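PDB 3R1P: odorant binding protein, antennal from Anopheles gambiae, which probably binds small hydrophobic odorants in the mosquito antenna, as expected of an insect PBP/GOBP-family carrier, and here holds a palmitic acid. Local coordinates for residues Leu32-Leu36 against Leu123-Glu127. Sequence-based numbering, arbitrary orientation.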
loop_
_atom_site.group_PDB
_atom_site.type_symbol
_atom_site.label_atom_id
_atom_site.label_comp_id
_atom_site.label_asym_id
_atom_site.label_seq_id
_atom_site.Cartn_x
_atom_site.Cartn_y
_atom_site.Cartn_z
ATOM N N LEU A 32 9.134 -7.368 0.170
ATOM C CA LEU A 32 8.294 -6.597 -0.752
ATOM C C LEU A 32 8.179 -7.258 -2.120
ATOM O O LEU A 32 7.096 -7.247 -2.713
ATOM C CB LEU A 32 8.825 -5.166 -0.898
ATOM C CG LEU A 32 8.908 -4.343 0.388
ATOM C CD1 LEU A 32 9.548 -3.022 0.115
ATOM C CD2 LEU A 32 7.531 -4.165 1.024
ATOM N N ARG A 33 9.287 -7.874 -2.584
ATOM C CA ARG A 33 9.401 -8.575 -3.870
ATOM C C ARG A 33 8.442 -9.738 -4.058
ATOM O O ARG A 33 8.299 -10.239 -5.179
ATOM C CB ARG A 33 10.839 -8.980 -4.145
ATOM C CG ARG A 33 11.553 -7.849 -4.841
ATOM C CD ARG A 33 12.865 -8.309 -5.390
ATOM N NE ARG A 33 13.337 -7.481 -6.507
ATOM C CZ ARG A 33 13.716 -7.950 -7.694
ATOM N NH1 ARG A 33 13.610 -9.247 -7.970
ATOM N NH2 ARG A 33 14.174 -7.123 -8.625
ATOM N N THR A 34 7.729 -10.123 -2.971
ATOM C CA THR A 34 6.693 -11.162 -3.004
ATOM C C THR A 34 5.540 -10.688 -3.893
ATOM O O THR A 34 4.810 -11.518 -4.417
ATOM C CB THR A 34 6.194 -11.535 -1.602
ATOM O OG1 THR A 34 5.669 -10.374 -0.955
ATOM C CG2 THR A 34 7.254 -12.205 -0.752
ATOM N N CYS A 35 5.409 -9.356 -4.097
ATOM C CA CYS A 35 4.383 -8.753 -4.955
ATOM C C CYS A 35 4.509 -9.114 -6.449
ATOM O O CYS A 35 3.543 -8.940 -7.191
ATOM C CB CYS A 35 4.300 -7.236 -4.742
ATOM S SG CYS A 35 5.776 -6.297 -5.254
ATOM N N LEU A 36 5.711 -9.558 -6.907
ATOM C CA LEU A 36 5.994 -9.869 -8.315
ATOM C C LEU A 36 5.093 -10.921 -8.973
ATOM O O LEU A 36 4.938 -10.899 -10.194
ATOM C CB LEU A 36 7.493 -10.122 -8.582
ATOM C CG LEU A 36 8.434 -8.914 -8.472
ATOM C CD1 LEU A 36 9.893 -9.359 -8.439
ATOM C CD2 LEU A 36 8.207 -7.918 -9.616
ATOM N N LEU A 123 5.779 -0.704 -10.790
ATOM C CA LEU A 123 5.939 0.754 -10.730
ATOM C C LEU A 123 6.810 1.210 -9.561
ATOM O O LEU A 123 7.696 2.049 -9.743
ATOM C CB LEU A 123 4.553 1.433 -10.665
ATOM C CG LEU A 123 4.550 2.964 -10.560
ATOM C CD1 LEU A 123 5.026 3.613 -11.859
ATOM C CD2 LEU A 123 3.189 3.483 -10.158
ATOM N N LEU A 124 6.554 0.654 -8.379
ATOM C CA LEU A 124 7.232 1.019 -7.142
ATOM C C LEU A 124 8.563 0.256 -6.956
ATOM O O LEU A 124 9.557 0.905 -6.574
ATOM C CB LEU A 124 6.340 0.637 -5.946
ATOM C CG LEU A 124 5.119 1.503 -5.703
ATOM C CD1 LEU A 124 4.043 0.731 -4.959
ATOM C CD2 LEU A 124 5.494 2.784 -4.946
ATOM N N VAL A 125 8.506 -1.061 -7.157
ATOM C CA VAL A 125 9.608 -1.951 -6.793
ATOM C C VAL A 125 10.712 -2.202 -7.842
ATOM O O VAL A 125 11.857 -2.302 -7.431
ATOM C CB VAL A 125 9.039 -3.192 -6.039
ATOM C CG1 VAL A 125 10.128 -3.993 -5.377
ATOM C CG2 VAL A 125 7.985 -2.760 -4.987
ATOM N N LEU A 126 10.436 -2.250 -9.154
ATOM C CA LEU A 126 11.516 -2.481 -10.126
ATOM C C LEU A 126 12.193 -1.172 -10.545
ATOM O O LEU A 126 11.667 -0.086 -10.278
ATOM C CB LEU A 126 11.020 -3.251 -11.368
ATOM C CG LEU A 126 10.278 -4.552 -11.139
ATOM C CD1 LEU A 126 9.708 -5.079 -12.418
ATOM C CD2 LEU A 126 11.136 -5.593 -10.428
ATOM N N GLU A 127 13.357 -1.290 -11.234
ATOM C CA GLU A 127 14.131 -0.149 -11.737
ATOM C C GLU A 127 13.348 0.616 -12.822
ATOM O O GLU A 127 13.526 1.847 -12.940
ATOM C CB GLU A 127 15.460 -0.626 -12.344
ATOM C CG GLU A 127 16.492 -1.113 -11.347
ATOM C CD GLU A 127 17.809 -1.545 -11.972
ATOM O OE1 GLU A 127 18.208 -0.966 -13.010
ATOM O OE2 GLU A 127 18.460 -2.456 -11.407
ATOM O OXT GLU A 127 12.570 -0.023 -13.566
#
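With its CG1 opposite the backbone N (chi1 -168°), Val125 points toward the turn at 32-36 and offers one methyl to Arg33 and the other to Cys35. CG1 meets the aliphatic shaft of the arginine, 4.1 Å from Arg33 CG, while CG2 lies 4.2 Å from Cys35 SG. That sulfur, set between its own backbone N and carbonyl carbon (chi1 66°), also forms the disulfide to Cys121, which ties the 3-10 turn to helix 114-125 where the valine packs. Beyond the valine, one methyl of Leu126 serves two partners: Leu126 CD2 is 3.8 Å from Leu36 CD2 and equally close to Arg33 NH2. The two leucines meet methyl to methyl at a slant, whereas Arg33, extended from CG to NE, crosses Leu126 at about a right angle, its NH2 end meeting the methyl obliquely. No hydrogen bond spans the contact, which consists of van der Waals packing, mostly between apolar groups. The side chain of Cys35 comes within about 4 Å of the bound palmitic acid, placing this contact at the ligand pocket. Val125 also touches His18; the end of helix 114-125, with Leu126 just past it, lies between helix 11-25 and the 3-10 turn following helix 29-32.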